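Long-range contacts in nitrite oxidoreductase subunit A (Kuenenia stuttgartiensis, PDB 7B04), which belongs to the molybdopterin oxidoreductase family and holds an iron/sulfur cluster, a molybdenum atom and two MD1 groups: residues H73-I77 / P112-L116; K307-K313 / T561-N565; M86-Q91 / G118-H122. One frame throughout, in Å; residues are numbered along the deposited sequence.

How the contacts relate
All three contacts are buried, none at the surface. Contact 2 is the most central, its centre about 10 Å from the chain centre. Contact 1 lies about 20 Å out and contact 3 about 27 Å out. Both border subunit B, contact 3 more extensively and with salt bridges. Contacts 1 and 3 share one antiparallel sheet: Ile77 and Met114 pack on Val89, and both contacts reach the iron/sulfur cluster. Contact 1 touches contact 2 through His73 and Lys313. Contacts 2 and 3 do not touch. The chemistry differs: cysteine sulfurs and an arginine in contact 1, lysines and amides round MD1 in contact 2, and aromatic and aliphatic packing with one tyrosine-glutamine hydrogen bond in contact 3.

Contact 1. Residues H73-I77 / P112-L116; sequences HACRI and PRMCL. With SF4 (iron/sulfur cluster), chain C.
Arg113 folds back over Cys75 and His73 at the iron/sulfur cluster site, where the loop leading into strand 76-82 meets the loop before helix 116-119. Each loop gives the cubane cluster a cysteine. Cys75 SG binds FE4 at 2.3 Å, and Cys115 SG binds FE3 at 2.2 Å. Cys67 and Asp71 also line the pocket. In Cys75 the sulfur stands beside the backbone N, with SG anti to the carbonyl carbon (chi1 -67°), and this turns it toward both the cluster and the second loop.

The Arg113 guanidinium turns one face to Cys75 SG, without close contact. Its NH1 donates to the backbone oxygen His73 O at 3.0 Å. The bond is bent (145° at the hydrogen), and the donor is tilted 29° from the carbonyl plane. Arg113 NH2 sits at the edge of the His73 ring, near the ring plane, 4.0 Å from His73 CB. NH2 also forms a salt bridge with Glu316, and NE is bonded to His95, so the flat group is held on several sides. Its positive charge would be expected to offset some of the negative charge of the cluster and its cysteine sulfurs.

The other side of the contact is apolar. Ile77 and Met114 cross at about a right angle, and a bend at chi3 of Met114 turns its terminal CE toward Ile77 CD1. Met114 SD lies 3.6 Å from Ile77 CD1. Both side chains rest against the same cluster sulfide. Ile77 CD1 is 3.6 Å from S1, and Met114 CG is 3.2 Å from it.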
loop_
_atom_site.group_PDB
_atom_site.type_symbol
_atom_site.label_atom_id
_atom_site.label_comp_id
_atom_site.label_asym_id
_atom_site.label_seq_id
_atom_site.Cartn_x
_atom_site.Cartn_y
_atom_site.Cartn_z
ATOM N N HIS B 73 -9.629 7.726 -4.970
ATOM C CA HIS B 73 -9.213 8.972 -4.350
ATOM C C HIS B 73 -8.805 10.044 -5.346
ATOM O O HIS B 73 -9.023 11.227 -5.074
ATOM C CB HIS B 73 -8.073 8.703 -3.364
ATOM C CG HIS B 73 -8.455 7.750 -2.275
ATOM N ND1 HIS B 73 -9.300 8.097 -1.245
ATOM C CD2 HIS B 73 -8.127 6.454 -2.068
ATOM C CE1 HIS B 73 -9.468 7.058 -0.446
ATOM N NE2 HIS B 73 -8.765 6.048 -0.923
ATOM N N ALA B 74 -8.233 9.657 -6.490
ATOM C CA ALA B 74 -7.884 10.585 -7.570
ATOM C C ALA B 74 -7.098 11.781 -7.041
ATOM O O ALA B 74 -7.452 12.942 -7.264
ATOM C CB ALA B 74 -9.135 11.039 -8.324
ATOM N N CYS B 75 -6.016 11.486 -6.325
ATOM C CA CYS B 75 -5.253 12.529 -5.655
ATOM C C CYS B 75 -4.659 13.513 -6.657
ATOM O O CYS B 75 -4.287 13.153 -7.777
ATOM C CB CYS B 75 -4.135 11.908 -4.817
ATOM S SG CYS B 75 -4.707 10.941 -3.403
ATOM N N ARG B 76 -4.564 14.769 -6.228
ATOM C CA ARG B 76 -3.902 15.812 -6.998
ATOM C C ARG B 76 -2.443 15.856 -6.567
ATOM O O ARG B 76 -2.142 16.008 -5.379
ATOM C CB ARG B 76 -4.584 17.160 -6.783
ATOM C CG ARG B 76 -3.864 18.305 -7.440
ATOM C CD ARG B 76 -3.778 18.096 -8.934
ATOM N NE ARG B 76 -5.039 18.301 -9.633
ATOM C CZ ARG B 76 -5.178 18.191 -10.949
ATOM N NH1 ARG B 76 -4.132 17.888 -11.706
ATOM N NH2 ARG B 76 -6.362 18.390 -11.514
ATOM N N ILE B 77 -1.544 15.729 -7.536
ATOM C CA ILE B 77 -0.164 15.352 -7.276
ATOM C C ILE B 77 0.795 16.436 -7.746
ATOM O O ILE B 77 0.593 17.035 -8.807
ATOM C CB ILE B 77 0.112 14.022 -8.002
ATOM C CG1 ILE B 77 -0.887 12.957 -7.541
ATOM C CG2 ILE B 77 1.502 13.592 -7.784
ATOM C CD1 ILE B 77 -0.381 12.061 -6.457
ATOM N N PRO B 112 -2.810 15.669 4.054
ATOM C CA PRO B 112 -2.187 15.683 2.729
ATOM C C PRO B 112 -2.829 14.738 1.708
ATOM O O PRO B 112 -2.868 15.035 0.579
ATOM C CB PRO B 112 -0.739 15.354 3.050
ATOM C CG PRO B 112 -0.842 14.427 4.189
ATOM C CD PRO B 112 -1.992 14.950 4.994
ATOM N N ARG B 113 -3.242 13.579 2.183
ATOM C CA ARG B 113 -4.008 12.597 1.391
ATOM C C ARG B 113 -3.281 12.029 0.165
ATOM O O ARG B 113 -3.554 12.456 -0.923
ATOM C CB ARG B 113 -5.409 13.181 1.217
ATOM C CG ARG B 113 -6.131 12.839 -0.064
ATOM C CD ARG B 113 -7.323 13.716 0.001
ATOM N NE ARG B 113 -7.507 14.067 -1.362
ATOM C CZ ARG B 113 -8.213 13.340 -2.166
ATOM N NH1 ARG B 113 -8.367 13.699 -3.421
ATOM N NH2 ARG B 113 -8.792 12.265 -1.691
ATOM N N MET B 114 -2.352 11.107 0.371
ATOM C CA MET B 114 -1.696 10.405 -0.723
ATOM C C MET B 114 -1.382 8.996 -0.228
ATOM O O MET B 114 -1.463 8.716 0.969
ATOM C CB MET B 114 -0.426 11.148 -1.161
ATOM C CG MET B 114 -0.142 11.120 -2.634
ATOM S SD MET B 114 1.062 12.341 -3.193
ATOM C CE MET B 114 2.019 11.327 -4.326
ATOM N N CYS B 115 -1.085 8.082 -1.145
ATOM C CA CYS B 115 -0.658 6.758 -0.707
ATOM C C CYS B 115 0.815 6.534 -1.035
ATOM O O CYS B 115 1.412 7.256 -1.837
ATOM C CB CYS B 115 -1.529 5.651 -1.320
ATOM S SG CYS B 115 -1.204 5.263 -3.045
ATOM N N LEU B 116 1.399 5.520 -0.383
ATOM C CA LEU B 116 2.777 5.136 -0.679
ATOM C C LEU B 116 2.963 4.815 -2.156
ATOM O O LEU B 116 4.030 5.082 -2.718
ATOM C CB LEU B 116 3.203 3.944 0.183
ATOM C CG LEU B 116 2.843 2.523 -0.256
ATOM C CD1 LEU B 116 3.679 1.487 0.486
ATOM C CD2 LEU B 116 1.371 2.271 -0.040
HETATM FE FE1 SF4 C . -4.300 6.373 -4.954
HETATM FE FE2 SF4 C . -2.489 7.856 -6.361
HETATM FE FE3 SF4 C . -2.001 7.220 -3.745
HETATM FE FE4 SF4 C . -3.957 9.024 -4.361
HETATM S S1 SF4 C . -1.722 9.245 -4.738
HETATM S S2 SF4 C . -4.106 7.299 -2.877
HETATM S S3 SF4 C . -4.750 8.152 -6.308
HETATM S S4 SF4 C . -2.177 5.769 -5.498
#

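Contact 2. Residues K307-K313 / T561-N565; sequences KNLIENK and TWAGN. With MD1 (phosphoric acid 4-(2-amino-4-oxo-3,4,5,6,-tetrahydro-pteridin-6-yl)-2-hydroxy-3,4-dimercapto-but-3-en-yl ester guanylate ester), chain D.
Lys307 and Trp562 bring the backbones closest, with Lys307 CA 7.6 Å from Trp562 CA, where the loop at the start of the short helix 309-312 passes the chain leaving strand 558-561. The Lys307 side chain runs across Trp562 at about a right angle. Its CG is anti to the backbone N (chi1 165°), which sends the chain toward the indole, and CD lies 3.4 Å from Trp562 CB. Leu309 CD1 adds a looser contact, 4.4 Å from Trp562 CD1. The indole has its own partner outside: NE1 bonds to His524, whose ring lies nearly parallel to it.

Lys313 approaches from the far end of the helix. Its NZ makes a weak hydrogen bond to the backbone oxygen Ala563 O at 3.2 Å.

Both segments line an MD1 pocket, and the side chain of Ala563 is about 5 Å from the molybdenum atom. Two bonds grip the phosphate oxygen O1B. Asn308 N, at the N-cap, reaches MD1 O1B at 3.1 Å in a nearly straight bond (168°). Asn312 ND2 reaches MD1 O1B at 2.9 Å, more bent at 132°. Strands 301-304 and 558-561 belong to one parallel sheet, and the pocket lies in the loops after them, as in Rossmann-like folds. Lys313 NZ lies beside the pterin, whereas the helix start and Lys307 probably make the other end electropositive, which would suit the phosphate there.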
loop_
_atom_site.group_PDB
_atom_site.type_symbol
_atom_site.label_atom_id
_atom_site.label_comp_id
_atom_site.label_asym_id
_atom_site.label_seq_id
_atom_site.Cartn_x
_atom_site.Cartn_y
_atom_site.Cartn_z
ATOM N N LYS B 307 -15.311 -4.119 5.835
ATOM C CA LYS B 307 -14.360 -3.198 5.175
ATOM C C LYS B 307 -13.120 -2.868 6.008
ATOM O O LYS B 307 -13.256 -2.607 7.190
ATOM C CB LYS B 307 -15.125 -1.908 4.886
ATOM C CG LYS B 307 -14.301 -0.697 4.525
ATOM C CD LYS B 307 -14.551 -0.252 3.131
ATOM C CE LYS B 307 -13.330 0.322 2.467
ATOM N NZ LYS B 307 -13.510 0.392 1.006
ATOM N N ASN B 308 -11.955 -2.880 5.366
ATOM C CA ASN B 308 -10.701 -2.400 5.986
ATOM C C ASN B 308 -10.532 -0.948 5.567
ATOM O O ASN B 308 -9.786 -0.683 4.654
ATOM C CB ASN B 308 -9.481 -3.161 5.490
ATOM C CG ASN B 308 -8.463 -3.394 6.574
ATOM O OD1 ASN B 308 -8.341 -2.591 7.479
ATOM N ND2 ASN B 308 -7.765 -4.501 6.503
ATOM N N LEU B 309 -11.132 -0.027 6.304
ATOM C CA LEU B 309 -11.050 1.412 5.953
ATOM C C LEU B 309 -9.597 1.886 6.024
ATOM O O LEU B 309 -9.222 2.704 5.221
ATOM C CB LEU B 309 -11.976 2.194 6.888
ATOM C CG LEU B 309 -12.879 3.230 6.227
ATOM C CD1 LEU B 309 -13.152 2.913 4.777
ATOM C CD2 LEU B 309 -14.175 3.392 6.976
ATOM N N ILE B 310 -8.845 1.388 7.000
ATOM C CA ILE B 310 -7.414 1.703 7.251
ATOM C C ILE B 310 -6.519 1.270 6.096
ATOM O O ILE B 310 -5.577 1.975 5.859
ATOM C CB ILE B 310 -6.972 1.080 8.574
ATOM C CG1 ILE B 310 -7.474 1.891 9.760
ATOM C CG2 ILE B 310 -5.477 0.942 8.602
ATOM C CD1 ILE B 310 -8.727 2.609 9.469
ATOM N N GLU B 311 -6.766 0.145 5.431
ATOM C CA GLU B 311 -5.829 -0.232 4.380
ATOM C C GLU B 311 -6.343 0.024 2.975
ATOM O O GLU B 311 -5.553 -0.056 2.026
ATOM C CB GLU B 311 -5.497 -1.734 4.417
ATOM C CG GLU B 311 -4.976 -2.366 5.671
ATOM C CD GLU B 311 -4.507 -3.778 5.362
ATOM O OE1 GLU B 311 -4.344 -4.086 4.162
ATOM O OE2 GLU B 311 -4.322 -4.586 6.289
ATOM N N ASN B 312 -7.624 0.333 2.802
ATOM C CA ASN B 312 -8.175 0.414 1.461
ATOM C C ASN B 312 -8.839 1.740 1.122
ATOM O O ASN B 312 -9.388 1.871 0.024
ATOM C CB ASN B 312 -9.176 -0.731 1.257
ATOM C CG ASN B 312 -8.514 -2.098 1.354
ATOM O OD1 ASN B 312 -7.453 -2.327 0.773
ATOM N ND2 ASN B 312 -9.127 -3.002 2.109
ATOM N N LYS B 313 -8.829 2.710 2.027
ATOM C CA LYS B 313 -9.195 4.090 1.721
ATOM C C LYS B 313 -8.247 5.010 2.482
ATOM O O LYS B 313 -8.656 5.976 3.125
ATOM C CB LYS B 313 -10.665 4.380 2.043
ATOM C CG LYS B 313 -11.656 3.460 1.329
ATOM C CD LYS B 313 -12.320 4.135 0.136
ATOM C CE LYS B 313 -13.023 3.122 -0.769
ATOM N NZ LYS B 313 -12.151 1.966 -1.125
ATOM N N THR B 561 -21.778 1.355 1.552
ATOM C CA THR B 561 -20.792 0.434 1.013
ATOM C C THR B 561 -19.651 1.216 0.374
ATOM O O THR B 561 -19.828 2.354 -0.070
ATOM C CB THR B 561 -21.411 -0.519 -0.020
ATOM O OG1 THR B 561 -20.462 -1.535 -0.363
ATOM C CG2 THR B 561 -21.811 0.233 -1.277
ATOM N N TRP B 562 -18.473 0.599 0.346
ATOM C CA TRP B 562 -17.285 1.220 -0.217
ATOM C C TRP B 562 -16.662 0.295 -1.246
ATOM O O TRP B 562 -16.657 -0.927 -1.077
ATOM C CB TRP B 562 -16.266 1.558 0.865
ATOM C CG TRP B 562 -16.762 2.595 1.790
ATOM C CD1 TRP B 562 -17.157 2.419 3.078
ATOM C CD2 TRP B 562 -16.946 3.985 1.497
ATOM N NE1 TRP B 562 -17.564 3.613 3.613
ATOM C CE2 TRP B 562 -17.447 4.592 2.662
ATOM C CE3 TRP B 562 -16.729 4.775 0.364
ATOM C CZ2 TRP B 562 -17.736 5.951 2.731
ATOM C CZ3 TRP B 562 -17.017 6.125 0.434
ATOM C CH2 TRP B 562 -17.515 6.697 1.609
ATOM N N ALA B 563 -16.131 0.891 -2.305
ATOM C CA ALA B 563 -15.655 0.128 -3.444
ATOM C C ALA B 563 -14.654 0.992 -4.206
ATOM O O ALA B 563 -14.128 1.972 -3.665
ATOM C CB ALA B 563 -16.842 -0.311 -4.312
ATOM N N GLY B 564 -14.386 0.627 -5.453
ATOM C CA GLY B 564 -13.593 1.469 -6.315
ATOM C C GLY B 564 -14.403 2.662 -6.789
ATOM O O GLY B 564 -15.487 2.967 -6.291
ATOM N N ASN B 565 -13.853 3.350 -7.785
ATOM C CA ASN B 565 -14.484 4.552 -8.327
ATOM C C ASN B 565 -15.438 4.144 -9.442
ATOM O O ASN B 565 -15.020 3.862 -10.565
ATOM C CB ASN B 565 -13.442 5.546 -8.821
ATOM C CG ASN B 565 -13.944 6.974 -8.761
ATOM O OD1 ASN B 565 -15.092 7.221 -8.389
ATOM N ND2 ASN B 565 -13.088 7.921 -9.122
HETATM P PB MD1 D . -12.612 -3.828 1.016
HETATM O O3B MD1 D . -12.571 -5.450 0.737
HETATM O O1B MD1 D . -11.982 -3.530 2.355
HETATM O O2B MD1 D . -14.047 -3.357 1.019
HETATM O O3A MD1 D . -11.772 -3.065 -0.183
HETATM C C10 MD1 D . -12.262 -3.046 -1.496
HETATM C C11 MD1 D . -11.864 -1.697 -2.162
HETATM O O11 MD1 D . -10.429 -1.327 -1.547
HETATM C C12 MD1 D . -11.970 -1.803 -3.495
HETATM S S12 MD1 D . -13.334 -2.783 -4.186
HETATM C C13 MD1 D . -11.069 -1.128 -4.562
HETATM S S13 MD1 D . -11.497 -1.466 -6.294
HETATM C C14 MD1 D . -9.907 -0.319 -4.314
HETATM N N15 MD1 D . -8.849 -1.339 -3.670
HETATM C C16 MD1 D . -7.770 -0.691 -3.045
HETATM C C15 MD1 D . -6.376 -1.199 -3.136
HETATM O O14 MD1 D . -6.136 -2.179 -3.758
HETATM N N17 MD1 D . -5.287 -0.461 -2.439
HETATM C C17 MD1 D . -5.606 0.816 -1.628
HETATM N N16 MD1 D . -4.537 1.529 -0.954
HETATM N N18 MD1 D . -7.023 1.333 -1.533
HETATM C C20 MD1 D . -8.088 0.632 -2.203
HETATM N N8 MD1 D . -9.425 1.068 -2.144
HETATM C C7 MD1 D . -10.130 0.978 -3.583
HETATM P PA MD1 D . -11.771 -6.544 1.676
HETATM O O1A MD1 D . -11.598 -7.812 0.878
HETATM O O2A MD1 D . -10.422 -5.972 2.037
HETATM O "O5'" MD1 D . -12.602 -6.892 3.057
HETATM C "C5'" MD1 D . -12.464 -6.053 4.165
HETATM C "C4'" MD1 D . -12.503 -6.872 5.502
HETATM O "O4'" MD1 D . -13.773 -7.776 5.601
HETATM C "C1'" MD1 D . -13.201 -9.119 6.132
HETATM N N9 MD1 D . -14.098 -10.265 5.827
HETATM C C4 MD1 D . -15.274 -10.361 6.438
HETATM N N3 MD1 D . -15.950 -9.491 7.444
HETATM C C2 MD1 D . -17.273 -9.850 7.950
HETATM N N2 MD1 D . -17.930 -9.002 8.928
HETATM N N1 MD1 D . -17.927 -11.045 7.475
HETATM C C6 MD1 D . -17.272 -11.875 6.511
HETATM O O6 MD1 D . -17.803 -12.856 6.116
HETATM C C5 MD1 D . -15.882 -11.492 5.987
HETATM N N7 MD1 D . -15.070 -12.072 5.107
HETATM C C8 MD1 D . -13.956 -11.319 5.001
HETATM C "C2'" MD1 D . -12.106 -9.203 5.491
HETATM O "O2'" MD1 D . -11.206 -10.156 6.126
HETATM C "C3'" MD1 D . -11.498 -7.661 5.579
HETATM O "O3'" MD1 D . -10.831 -7.463 6.859
#

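Contact 3. Residues M86-Q91 / G118-H122; sequences MMRVEQ and GYTFH. With SF4 (iron/sulfur cluster), chain C.
Tyr119 and Gln91 make the polar link of this contact. Tyr119 OH donates to Gln91 OE1 at 2.4 Å, a very short value that the resolution cannot support in detail. The Gln91 chain bends at chi2 (87°) and brings its amide oxygen to the edge of the ring, near the ring plane. The amide itself is turned 65° from that ring.

Backbone atoms meet the flat groups. Val89 O stands 3.8 Å above one face of Tyr119, toward its rim. Arg88 CA sits 4.2 Å above one face of the His122 ring, again off-centre. His122 has CG between the backbone N and the carbonyl carbon (chi1 60°), which lays the ring along the Met87-Arg88 backbone. Its edge is met in plane by Tyr119 O. The Val89 methyl CG1 packs on the Gly118 carbonyl, 3.6 Å from Gly118 O.

The strand concerned is an outer one of a three-stranded antiparallel sheet, 61-66, 76-82 and 85-91. Met87 and Arg88 both face Phe80 in a classic beta bulge. Helices 116-119 and 121-125 pack against this strand.

Apolar contacts fill the rest. Met86 CE lies 3.6 Å from His122 CB and 4.4 Å from Phe121 CD2.

Charged partners come from the neighbouring chain. Glu90 forms salt bridges with Arg257 and Arg241 of subunit B, and Tyr119 has a cation-pi contact with the same Arg257 of subunit B. On the cluster side, Gly118 N comes within 3.8 Å of FE3 of the iron/sulfur cluster.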
loop_
_atom_site.group_PDB
_atom_site.type_symbol
_atom_site.label_atom_id
_atom_site.label_comp_id
_atom_site.label_asym_id
_atom_site.label_seq_id
_atom_site.Cartn_x
_atom_site.Cartn_y
_atom_site.Cartn_z
ATOM N N MET B 86 11.636 13.078 -14.067
ATOM C CA MET B 86 10.776 13.030 -12.889
ATOM C C MET B 86 11.484 12.266 -11.778
ATOM O O MET B 86 11.685 11.051 -11.877
ATOM C CB MET B 86 9.435 12.388 -13.229
ATOM C CG MET B 86 8.615 11.988 -12.010
ATOM S SD MET B 86 6.836 12.091 -12.287
ATOM C CE MET B 86 6.449 10.390 -12.678
ATOM N N MET B 87 11.842 12.976 -10.722
ATOM C CA MET B 87 12.678 12.393 -9.652
ATOM C C MET B 87 11.885 11.899 -8.457
ATOM O O MET B 87 12.149 10.830 -7.990
ATOM C CB MET B 87 13.665 13.453 -9.184
ATOM C CG MET B 87 14.482 13.967 -10.296
ATOM S SD MET B 87 15.811 12.891 -10.654
ATOM C CE MET B 87 16.260 12.372 -9.009
ATOM N N ARG B 88 10.956 12.688 -7.986
ATOM C CA ARG B 88 10.146 12.312 -6.813
ATOM C C ARG B 88 8.798 12.996 -6.919
ATOM O O ARG B 88 8.524 13.603 -7.918
ATOM C CB ARG B 88 10.831 12.701 -5.505
ATOM C CG ARG B 88 11.172 14.173 -5.377
ATOM C CD ARG B 88 11.940 14.495 -4.127
ATOM N NE ARG B 88 12.528 15.813 -4.162
ATOM C CZ ARG B 88 13.701 16.050 -4.685
ATOM N NH1 ARG B 88 14.204 17.258 -4.707
ATOM N NH2 ARG B 88 14.383 15.057 -5.192
ATOM N N VAL B 89 7.971 12.823 -5.906
ATOM C CA VAL B 89 6.615 13.417 -5.889
ATOM C C VAL B 89 6.298 13.866 -4.476
ATOM O O VAL B 89 7.009 13.503 -3.566
ATOM C CB VAL B 89 5.617 12.357 -6.344
ATOM C CG1 VAL B 89 5.051 11.626 -5.174
ATOM C CG2 VAL B 89 4.517 12.926 -7.185
ATOM N N GLU B 90 5.326 14.744 -4.329
ATOM C CA GLU B 90 4.902 15.132 -2.971
ATOM C C GLU B 90 3.464 15.592 -3.023
ATOM O O GLU B 90 2.969 15.869 -4.090
ATOM C CB GLU B 90 5.741 16.263 -2.403
ATOM C CG GLU B 90 5.540 16.442 -0.916
ATOM C CD GLU B 90 6.544 17.282 -0.181
ATOM O OE1 GLU B 90 6.150 17.958 0.725
ATOM O OE2 GLU B 90 7.701 17.235 -0.518
ATOM N N GLN B 91 2.808 15.605 -1.884
ATOM C CA GLN B 91 1.448 16.115 -1.857
ATOM C C GLN B 91 1.437 17.590 -2.227
ATOM O O GLN B 91 2.415 18.315 -2.023
ATOM C CB GLN B 91 0.820 15.937 -0.477
ATOM C CG GLN B 91 0.540 14.505 -0.085
ATOM C CD GLN B 91 1.735 13.841 0.561
ATOM O OE1 GLN B 91 2.817 14.423 0.634
ATOM N NE2 GLN B 91 1.540 12.626 1.056
ATOM N N GLY B 118 1.524 6.224 -4.628
ATOM C CA GLY B 118 1.674 7.481 -5.339
ATOM C C GLY B 118 3.112 7.957 -5.369
ATOM O O GLY B 118 3.570 8.515 -6.370
ATOM N N TYR B 119 3.844 7.743 -4.270
ATOM C CA TYR B 119 5.231 8.189 -4.188
ATOM C C TYR B 119 6.168 7.392 -5.083
ATOM O O TYR B 119 7.218 7.914 -5.473
ATOM C CB TYR B 119 5.729 8.125 -2.741
ATOM C CG TYR B 119 5.433 9.376 -1.952
ATOM C CD1 TYR B 119 4.574 10.338 -2.443
ATOM C CD2 TYR B 119 6.028 9.606 -0.728
ATOM C CE1 TYR B 119 4.297 11.489 -1.733
ATOM C CE2 TYR B 119 5.762 10.753 -0.014
ATOM C CZ TYR B 119 4.894 11.692 -0.519
ATOM O OH TYR B 119 4.624 12.840 0.191
ATOM N N THR B 120 5.822 6.153 -5.427
ATOM C CA THR B 120 6.703 5.302 -6.221
ATOM C C THR B 120 6.188 5.089 -7.638
ATOM O O THR B 120 6.576 4.115 -8.293
ATOM C CB THR B 120 6.928 3.956 -5.522
ATOM O OG1 THR B 120 5.800 3.104 -5.740
ATOM C CG2 THR B 120 7.141 4.153 -4.037
ATOM N N PHE B 121 5.307 5.966 -8.122
ATOM C CA PHE B 121 4.768 5.795 -9.472
ATOM C C PHE B 121 5.843 5.969 -10.537
ATOM O O PHE B 121 5.794 5.325 -11.591
ATOM C CB PHE B 121 3.636 6.781 -9.727
ATOM C CG PHE B 121 3.049 6.660 -11.097
ATOM C CD1 PHE B 121 2.623 5.427 -11.569
ATOM C CD2 PHE B 121 2.960 7.758 -11.924
ATOM C CE1 PHE B 121 2.094 5.310 -12.835
ATOM C CE2 PHE B 121 2.433 7.644 -13.189
ATOM C CZ PHE B 121 2.001 6.420 -13.645
ATOM N N HIS B 122 6.820 6.840 -10.290
ATOM C CA HIS B 122 7.898 7.056 -11.257
ATOM C C HIS B 122 8.790 5.838 -11.387
ATOM O O HIS B 122 9.440 5.661 -12.424
ATOM C CB HIS B 122 8.713 8.288 -10.885
ATOM C CG HIS B 122 9.367 8.205 -9.533
ATOM N ND1 HIS B 122 8.649 8.224 -8.351
ATOM C CD2 HIS B 122 10.674 8.127 -9.182
ATOM C CE1 HIS B 122 9.486 8.158 -7.336
ATOM N NE2 HIS B 122 10.716 8.100 -7.813
HETATM FE FE1 SF4 C . -4.300 6.373 -4.954
HETATM FE FE2 SF4 C . -2.489 7.856 -6.361
HETATM FE FE3 SF4 C . -2.001 7.220 -3.745
HETATM FE FE4 SF4 C . -3.957 9.024 -4.361
HETATM S S1 SF4 C . -1.722 9.245 -4.738
HETATM S S2 SF4 C . -4.106 7.299 -2.877
HETATM S S3 SF4 C . -4.750 8.152 -6.308
HETATM S S4 SF4 C . -2.177 5.769 -5.498
#